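Local coordinates for F420-reducing hydrogenase, subunit beta (PDB 4OMF), which forms part of the hydrogenase that couples oxidation of dihydrogen to reduction of coenzyme F420, and binds the FAD that probably passes electrons to F420, at residues C[79-84]-C[98-103]; C[108-113]-C[127-132]. One frame throughout, in Å; residues are numbered along the deposited sequence.

Both interactions are buried. Their strands, 97-101 in interaction 1 and 126-132 in interaction 2, are neighbours in the mixed sheet. They are joined directly, by probable backbone hydrogen bonds from T99 O to V130 N and from A101 O to I132 N. Interaction 1 fixes the loop 79-84 on strand 97-101 and is polar: an amide grips a backbone carbonyl beside the adenine of FAD. Interaction 2 packs helix 103-114 on strand 126-132. It is mostly apolar, with an arginine flat against a leucine. Both touch FAD, but interaction 1 also reaches the iron-sulfur cluster. Interaction 2 instead extends to a bound trimethylamine at the other end of its strand.

Interaction 1: residues C[79-84]-C[98-103]; sequences SPNVMM and GTVAIP. With FAD (flavin-adenine dinucleotide), chain R; SF4 (iron/sulfur cluster), chain N.
N81 meets V100 through one amide, and these two residues carry the contact. N81 CB points toward the strand and lies 3.9 Å from V100 O. CG is anti to the carbonyl carbon of its own residue (chi1 -76°), which brings the flat amide up beside the strand. The two ends of that amide do different work. N81 OD1 turns back to its own loop and accepts a hydrogen bond from S79 OG at 2.9 Å. N81 ND2 goes across and donates to V100 O at 3.0 Å. The bond is nearly straight, with an N-H...O angle of 170°. V100 O lies in the plane of the amide, but ND2 sits 38° out of the carbonyl plane and not on a lone pair. N81 ND2 also lies obliquely off the C2A corner of the FAD adenine, 3.4 Å from that atom. S79 CB sits above the plane of the same ring, 3.7 Å from FAD N1A at its rim. V100 turns its side chain to the ribose, with CG1 3.8 Å from FAD O3B.

The loop is bent by an inverse gamma turn centred on P80. N81 also rests on V46 and A48 of strand 44-51. Beyond the strand, I102 is the N-cap residue of helix 103-114. There the chain reaches the iron-sulfur cluster, and P103 CD lies 3.5 Å from its S3.

With a hydroxyl donor at OD1 and a carbonyl acceptor at ND2, the rotation of the N81 amide is set, and each end of the buried amide has a hydrogen-bond partner next to the adenine.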
loop_
_atom_site.group_PDB
_atom_site.type_symbol
_atom_site.label_atom_id
_atom_site.label_comp_id
_atom_site.label_asym_id
_atom_site.label_seq_id
_atom_site.Cartn_x
_atom_site.Cartn_y
_atom_site.Cartn_z
ATOM N N SER C 79 -22.158 11.545 -5.509
ATOM C CA SER C 79 -21.451 12.156 -6.623
ATOM C C SER C 79 -20.393 13.016 -5.966
ATOM O O SER C 79 -20.687 14.115 -5.519
ATOM C CB SER C 79 -22.370 12.990 -7.508
ATOM O OG SER C 79 -21.643 13.596 -8.573
ATOM N N PRO C 80 -19.162 12.492 -5.844
ATOM C CA PRO C 80 -18.157 13.213 -5.049
ATOM C C PRO C 80 -17.615 14.401 -5.827
ATOM O O PRO C 80 -16.484 14.349 -6.327
ATOM C CB PRO C 80 -17.063 12.161 -4.814
ATOM C CG PRO C 80 -17.672 10.836 -5.228
ATOM C CD PRO C 80 -18.669 11.187 -6.298
ATOM N N ASN C 81 -18.417 15.459 -5.913
ATOM C CA ASN C 81 -18.127 16.589 -6.793
ATOM C C ASN C 81 -16.798 17.260 -6.521
ATOM O O ASN C 81 -16.186 17.779 -7.443
ATOM C CB ASN C 81 -19.239 17.650 -6.694
ATOM C CG ASN C 81 -20.489 17.247 -7.431
ATOM O OD1 ASN C 81 -20.544 16.188 -8.049
ATOM N ND2 ASN C 81 -21.504 18.101 -7.384
ATOM N N VAL C 82 -16.355 17.255 -5.264
ATOM C CA VAL C 82 -15.101 17.915 -4.931
ATOM C C VAL C 82 -13.942 17.301 -5.700
ATOM O O VAL C 82 -12.980 18.010 -5.999
ATOM C CB VAL C 82 -14.805 17.854 -3.408
ATOM C CG1 VAL C 82 -13.568 18.689 -3.034
ATOM C CG2 VAL C 82 -16.015 18.351 -2.636
ATOM N N MET C 83 -14.023 16.014 -6.038
ATOM C CA MET C 83 -12.896 15.329 -6.698
ATOM C C MET C 83 -12.461 15.967 -8.028
ATOM O O MET C 83 -11.328 15.770 -8.461
ATOM C CB MET C 83 -13.233 13.850 -6.938
ATOM C CG MET C 83 -14.166 13.595 -8.115
ATOM S SD MET C 83 -14.718 11.847 -8.216
ATOM C CE MET C 83 -13.091 11.118 -8.446
ATOM N N MET C 84 -13.350 16.704 -8.697
ATOM C CA MET C 84 -13.010 17.236 -10.021
ATOM C C MET C 84 -12.550 18.701 -10.022
ATOM O O MET C 84 -12.190 19.223 -11.065
ATOM C CB MET C 84 -14.209 17.105 -10.971
ATOM C CG MET C 84 -14.631 15.668 -11.236
ATOM S SD MET C 84 -13.360 14.806 -12.171
ATOM C CE MET C 84 -13.263 15.893 -13.598
ATOM N N GLY C 98 -17.128 27.523 -10.871
ATOM C CA GLY C 98 -18.337 27.343 -10.084
ATOM C C GLY C 98 -18.499 25.885 -9.675
ATOM O O GLY C 98 -17.879 24.992 -10.261
ATOM N N THR C 99 -19.330 25.623 -8.663
ATOM C CA THR C 99 -19.674 24.232 -8.392
ATOM C C THR C 99 -20.958 24.162 -7.596
ATOM O O THR C 99 -21.400 25.160 -7.022
ATOM C CB THR C 99 -18.546 23.486 -7.617
ATOM O OG1 THR C 99 -18.844 22.079 -7.593
ATOM C CG2 THR C 99 -18.422 24.020 -6.192
ATOM N N VAL C 100 -21.562 22.986 -7.584
ATOM C CA VAL C 100 -22.692 22.728 -6.713
ATOM C C VAL C 100 -22.244 21.667 -5.716
ATOM O O VAL C 100 -21.480 20.753 -6.078
ATOM C CB VAL C 100 -23.935 22.266 -7.509
ATOM C CG1 VAL C 100 -23.595 21.081 -8.393
ATOM C CG2 VAL C 100 -25.123 21.956 -6.559
ATOM N N ALA C 101 -22.686 21.813 -4.465
ATOM C CA ALA C 101 -22.212 20.946 -3.386
ATOM C C ALA C 101 -23.268 20.781 -2.294
ATOM O O ALA C 101 -23.905 21.741 -1.916
ATOM C CB ALA C 101 -20.918 21.522 -2.782
ATOM N N ILE C 102 -23.437 19.563 -1.800
ATOM C CA ILE C 102 -24.192 19.328 -0.569
ATOM C C ILE C 102 -23.325 19.811 0.620
ATOM O O ILE C 102 -22.157 20.135 0.432
ATOM C CB ILE C 102 -24.592 17.841 -0.452
ATOM C CG1 ILE C 102 -23.369 16.921 -0.577
ATOM C CG2 ILE C 102 -25.643 17.499 -1.532
ATOM C CD1 ILE C 102 -23.697 15.427 -0.337
ATOM N N PRO C 103 -23.901 19.916 1.829
ATOM C CA PRO C 103 -23.126 20.570 2.901
ATOM C C PRO C 103 -21.752 19.935 3.204
ATOM O O PRO C 103 -20.794 20.684 3.366
ATOM C CB PRO C 103 -24.057 20.477 4.110
ATOM C CG PRO C 103 -25.457 20.598 3.478
ATOM C CD PRO C 103 -25.330 19.767 2.190
HETATM P PA FAD R . -31.374 21.787 -10.732
HETATM O O1A FAD R . -32.292 20.595 -10.806
HETATM O O2A FAD R . -31.402 22.910 -11.726
HETATM O O5B FAD R . -29.882 21.230 -10.704
HETATM C C5B FAD R . -29.599 20.269 -9.677
HETATM C C4B FAD R . -28.090 20.298 -9.427
HETATM O O4B FAD R . -27.775 19.395 -8.366
HETATM C C3B FAD R . -27.342 19.835 -10.671
HETATM O O3B FAD R . -26.276 20.735 -11.012
HETATM C C2B FAD R . -26.764 18.492 -10.247
HETATM O O2B FAD R . -25.481 18.275 -10.855
HETATM C C1B FAD R . -26.656 18.607 -8.738
HETATM N N9A FAD R . -26.746 17.273 -8.120
HETATM C C8A FAD R . -27.725 16.374 -8.328
HETATM N N7A FAD R . -27.511 15.257 -7.593
HETATM C C5A FAD R . -26.358 15.463 -6.898
HETATM C C6A FAD R . -25.544 14.674 -5.946
HETATM N N6A FAD R . -25.903 13.415 -5.582
HETATM N N1A FAD R . -24.438 15.258 -5.458
HETATM C C2A FAD R . -24.037 16.492 -5.831
HETATM N N3A FAD R . -24.719 17.270 -6.705
HETATM C C4A FAD R . -25.867 16.796 -7.250
HETATM N N1 FAD R . -33.405 19.480 -0.763
HETATM C C2 FAD R . -34.044 19.851 0.418
HETATM O O2 FAD R . -34.854 20.800 0.390
HETATM N N3 FAD R . -33.798 19.126 1.575
HETATM C C4 FAD R . -32.894 18.084 1.582
HETATM O O4 FAD R . -32.672 17.483 2.657
HETATM C C4X FAD R . -32.788 17.328 0.355
HETATM N N5 FAD R . -31.899 16.139 0.420
HETATM C C5X FAD R . -30.872 16.149 -0.629
HETATM C C6 FAD R . -29.968 15.075 -0.574
HETATM C C7 FAD R . -29.083 14.853 -1.636
HETATM C C7M FAD R . -28.091 13.699 -1.579
HETATM C C8 FAD R . -29.139 15.704 -2.738
HETATM C C8M FAD R . -28.240 15.566 -3.951
HETATM C C9 FAD R . -30.055 16.776 -2.806
HETATM C C9A FAD R . -30.997 16.950 -1.786
HETATM N N10 FAD R . -31.853 18.082 -1.797
HETATM C C10 FAD R . -32.835 18.229 -0.836
HETATM C "C1'" FAD R . -31.725 19.189 -2.766
HETATM C "C2'" FAD R . -32.622 19.070 -3.970
HETATM O "O2'" FAD R . -33.112 17.828 -4.196
HETATM C "C3'" FAD R . -32.169 19.764 -5.033
HETATM O "O3'" FAD R . -31.083 19.210 -5.625
HETATM C "C4'" FAD R . -32.102 21.275 -4.888
HETATM O "O4'" FAD R . -33.358 21.832 -4.445
HETATM C "C5'" FAD R . -31.658 21.933 -6.199
HETATM O "O5'" FAD R . -32.737 21.937 -7.122
HETATM P P FAD R . -32.739 22.914 -8.389
HETATM O O1P FAD R . -32.417 24.298 -7.869
HETATM O O2P FAD R . -34.008 22.727 -9.167
HETATM O O3P FAD R . -31.444 22.399 -9.230
HETATM FE FE1 SF4 N . -23.185 14.930 3.546
HETATM FE FE2 SF4 N . -24.431 15.666 5.765
HETATM FE FE3 SF4 N . -24.723 13.162 4.886
HETATM FE FE4 SF4 N . -25.869 15.152 3.480
HETATM S S1 SF4 N . -26.420 14.523 5.647
HETATM S S2 SF4 N . -24.590 13.423 2.604
HETATM S S3 SF4 N . -24.426 16.860 3.826
HETATM S S4 SF4 N . -22.772 14.091 5.656
#

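Interaction 2: residues C[108-113]-C[127-132]. With KEN (N,N-dimethylmethanamine), chain P; FAD (flavin-adenine dinucleotide), chain R.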
loop_
_atom_site.group_PDB
_atom_site.type_symbol
_atom_site.label_atom_id
_atom_site.label_comp_id
_atom_site.label_asym_id
_atom_site.label_seq_id
_atom_site.Cartn_x
_atom_site.Cartn_y
_atom_site.Cartn_z
ATOM N N GLY C 108 -15.488 20.304 2.834
ATOM C CA GLY C 108 -14.197 19.958 2.289
ATOM C C GLY C 108 -13.625 21.087 1.459
ATOM O O GLY C 108 -12.428 21.364 1.532
ATOM N N ILE C 109 -14.471 21.733 0.650
ATOM C CA ILE C 109 -14.021 22.859 -0.174
ATOM C C ILE C 109 -13.557 24.061 0.672
ATOM O O ILE C 109 -12.516 24.640 0.404
ATOM C CB ILE C 109 -15.150 23.317 -1.160
ATOM C CG1 ILE C 109 -15.462 22.190 -2.159
ATOM C CG2 ILE C 109 -14.789 24.647 -1.860
ATOM C CD1 ILE C 109 -16.742 22.421 -2.942
ATOM N N ARG C 110 -14.336 24.437 1.680
ATOM C CA ARG C 110 -14.013 25.618 2.482
ATOM C C ARG C 110 -12.772 25.323 3.328
ATOM O O ARG C 110 -11.942 26.209 3.566
ATOM C CB ARG C 110 -15.197 26.029 3.378
ATOM C CG ARG C 110 -16.438 26.532 2.637
ATOM C CD ARG C 110 -16.120 27.606 1.608
ATOM N NE ARG C 110 -17.326 28.349 1.242
ATOM C CZ ARG C 110 -17.396 29.191 0.217
ATOM N NH1 ARG C 110 -18.532 29.818 -0.056
ATOM N NH2 ARG C 110 -16.335 29.383 -0.558
ATOM N N LYS C 111 -12.647 24.076 3.778
ATOM C CA LYS C 111 -11.461 23.680 4.524
ATOM C C LYS C 111 -10.237 23.804 3.629
ATOM O O LYS C 111 -9.188 24.263 4.070
ATOM C CB LYS C 111 -11.573 22.237 5.063
ATOM C CG LYS C 111 -10.320 21.783 5.837
ATOM C CD LYS C 111 -10.508 20.426 6.482
ATOM C CE LYS C 111 -9.171 19.929 7.016
ATOM N NZ LYS C 111 -9.276 18.566 7.683
ATOM N N MET C 112 -10.382 23.415 2.363
ATOM C CA MET C 112 -9.270 23.517 1.431
ATOM C C MET C 112 -8.880 24.975 1.226
ATOM O O MET C 112 -7.689 25.298 1.194
ATOM C CB MET C 112 -9.621 22.864 0.079
ATOM C CG MET C 112 -8.603 23.138 -1.038
ATOM S SD MET C 112 -8.975 24.622 -2.026
ATOM C CE MET C 112 -10.568 24.155 -2.761
ATOM N N GLN C 113 -9.875 25.868 1.135
ATOM C CA GLN C 113 -9.556 27.263 0.811
ATOM C C GLN C 113 -8.829 27.931 1.978
ATOM O O GLN C 113 -7.912 28.730 1.786
ATOM C CB GLN C 113 -10.812 28.068 0.473
ATOM C CG GLN C 113 -11.522 27.675 -0.829
ATOM C CD GLN C 113 -12.761 28.536 -1.075
ATOM O OE1 GLN C 113 -13.712 28.510 -0.287
ATOM N NE2 GLN C 113 -12.740 29.324 -2.139
ATOM N N LYS C 127 -15.252 30.853 -7.615
ATOM C CA LYS C 127 -15.943 32.146 -7.620
ATOM C C LYS C 127 -17.418 32.038 -7.207
ATOM O O LYS C 127 -18.036 33.017 -6.799
ATOM C CB LYS C 127 -15.859 32.806 -8.997
ATOM C CG LYS C 127 -14.425 33.015 -9.495
ATOM C CD LYS C 127 -13.608 33.905 -8.556
ATOM C CE LYS C 127 -12.149 34.025 -9.031
ATOM N NZ LYS C 127 -11.350 34.827 -8.062
ATOM N N LEU C 128 -17.984 30.845 -7.329
ATOM C CA LEU C 128 -19.381 30.645 -6.940
ATOM C C LEU C 128 -19.592 29.236 -6.439
ATOM O O LEU C 128 -19.453 28.264 -7.190
ATOM C CB LEU C 128 -20.311 30.917 -8.109
ATOM C CG LEU C 128 -21.802 30.632 -7.922
ATOM C CD1 LEU C 128 -22.393 31.530 -6.859
ATOM C CD2 LEU C 128 -22.489 30.827 -9.235
ATOM N N LEU C 129 -19.922 29.125 -5.166
ATOM C CA LEU C 129 -20.187 27.821 -4.574
ATOM C C LEU C 129 -21.662 27.762 -4.223
ATOM O O LEU C 129 -22.090 28.386 -3.261
ATOM C CB LEU C 129 -19.301 27.597 -3.341
ATOM C CG LEU C 129 -19.049 26.190 -2.771
ATOM C CD1 LEU C 129 -18.205 26.279 -1.494
ATOM C CD2 LEU C 129 -20.331 25.442 -2.484
ATOM N N VAL C 130 -22.443 27.015 -5.006
ATOM C CA VAL C 130 -23.875 26.898 -4.722
ATOM C C VAL C 130 -24.109 25.671 -3.845
ATOM O O VAL C 130 -23.776 24.567 -4.228
ATOM C CB VAL C 130 -24.741 26.785 -6.016
ATOM C CG1 VAL C 130 -26.233 26.818 -5.655
ATOM C CG2 VAL C 130 -24.421 27.932 -6.993
ATOM N N GLY C 131 -24.697 25.865 -2.675
ATOM C CA GLY C 131 -24.942 24.744 -1.784
ATOM C C GLY C 131 -26.364 24.251 -1.956
ATOM O O GLY C 131 -27.255 25.054 -2.220
ATOM N N ILE C 132 -26.583 22.944 -1.842
ATOM C CA ILE C 132 -27.957 22.442 -1.841
ATOM C C ILE C 132 -28.226 21.734 -0.519
ATOM O O ILE C 132 -27.311 21.174 0.075
ATOM C CB ILE C 132 -28.249 21.519 -3.041
ATOM C CG1 ILE C 132 -27.201 20.414 -3.178
ATOM C CG2 ILE C 132 -28.301 22.345 -4.344
ATOM C CD1 ILE C 132 -27.494 19.449 -4.343
HETATM C CA1 KEN P . -16.862 33.350 -1.940
HETATM C CB1 KEN P . -14.695 32.114 -2.233
HETATM C CC1 KEN P . -16.782 31.057 -3.008
HETATM N NE1 KEN P . -16.067 32.380 -2.810
HETATM P PA FAD R . -31.374 21.787 -10.732
HETATM O O1A FAD R . -32.292 20.595 -10.806
HETATM O O2A FAD R . -31.402 22.910 -11.726
HETATM O O5B FAD R . -29.882 21.230 -10.704
HETATM C C5B FAD R . -29.599 20.269 -9.677
HETATM C C4B FAD R . -28.090 20.298 -9.427
HETATM O O4B FAD R . -27.775 19.395 -8.366
HETATM C C3B FAD R . -27.342 19.835 -10.671
HETATM O O3B FAD R . -26.276 20.735 -11.012
HETATM C C2B FAD R . -26.764 18.492 -10.247
HETATM O O2B FAD R . -25.481 18.275 -10.855
HETATM C C1B FAD R . -26.656 18.607 -8.738
HETATM N N9A FAD R . -26.746 17.273 -8.120
HETATM C C8A FAD R . -27.725 16.374 -8.328
HETATM N N7A FAD R . -27.511 15.257 -7.593
HETATM C C5A FAD R . -26.358 15.463 -6.898
HETATM C C6A FAD R . -25.544 14.674 -5.946
HETATM N N6A FAD R . -25.903 13.415 -5.582
HETATM N N1A FAD R . -24.438 15.258 -5.458
HETATM C C2A FAD R . -24.037 16.492 -5.831
HETATM N N3A FAD R . -24.719 17.270 -6.705
HETATM C C4A FAD R . -25.867 16.796 -7.250
HETATM N N1 FAD R . -33.405 19.480 -0.763
HETATM C C2 FAD R . -34.044 19.851 0.418
HETATM O O2 FAD R . -34.854 20.800 0.390
HETATM N N3 FAD R . -33.798 19.126 1.575
HETATM C C4 FAD R . -32.894 18.084 1.582
HETATM O O4 FAD R . -32.672 17.483 2.657
HETATM C C4X FAD R . -32.788 17.328 0.355
HETATM N N5 FAD R . -31.899 16.139 0.420
HETATM C C5X FAD R . -30.872 16.149 -0.629
HETATM C C6 FAD R . -29.968 15.075 -0.574
HETATM C C7 FAD R . -29.083 14.853 -1.636
HETATM C C7M FAD R . -28.091 13.699 -1.579
HETATM C C8 FAD R . -29.139 15.704 -2.738
HETATM C C8M FAD R . -28.240 15.566 -3.951
HETATM C C9 FAD R . -30.055 16.776 -2.806
HETATM C C9A FAD R . -30.997 16.950 -1.786
HETATM N N10 FAD R . -31.853 18.082 -1.797
HETATM C C10 FAD R . -32.835 18.229 -0.836
HETATM C "C1'" FAD R . -31.725 19.189 -2.766
HETATM C "C2'" FAD R . -32.622 19.070 -3.970
HETATM O "O2'" FAD R . -33.112 17.828 -4.196
HETATM C "C3'" FAD R . -32.169 19.764 -5.033
HETATM O "O3'" FAD R . -31.083 19.210 -5.625
HETATM C "C4'" FAD R . -32.102 21.275 -4.888
HETATM O "O4'" FAD R . -33.358 21.832 -4.445
HETATM C "C5'" FAD R . -31.658 21.933 -6.199
HETATM O "O5'" FAD R . -32.737 21.937 -7.122
HETATM P P FAD R . -32.739 22.914 -8.389
HETATM O O1P FAD R . -32.417 24.298 -7.869
HETATM O O2P FAD R . -34.008 22.727 -9.167
HETATM O O3P FAD R . -31.444 22.399 -9.230
#
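The guanidinium of R110 has L129 CD1 over the centre of one face, 3.4 Å above the plane. At its edge, near the plane, lie the amide of Q113 and a methyl group of the bound trimethylamine. R110 NH2 donates along the edge to Q113 OE1 at 2.8 Å. This bond lies in the carbonyl plane of Q113, on a lone pair, and is only slightly bent (161°). NH1 forms a salt bridge with D204, and NE is bonded to L202 O. With all three nitrogens held, the orientation of the group is fixed. The R110 chain is bent at chi2 (-50°), which swings the guanidinium back to the strand although the side chain does not set out in that direction.

This is the helix-on-strand packing of a beta-alpha-beta crossover. Strand 97-101 leads into helix 103-114, and the chain returns in the parallel strand 126-132. I109 and L129 reach toward each other tip to tip, with I109 CG2 3.8 Å from L129 CD1. The one methyl of L129 therefore serves both an apolar neighbour and a charged plane. T99 and A101 of strand 97-101 also pack on L129.

D204 ties the two elements together, since it takes the backbone N-H of L129 as well as the charge of R110. It also belongs to the trimethylamine pocket, where Q113 NE2 lies 3.4 Å from the ligand CB1. Its carboxylate would probably offset part of the positive charge of R110 there. At the far end of the strand, I132 packs on FAD, with CD1 3.8 Å from O3'.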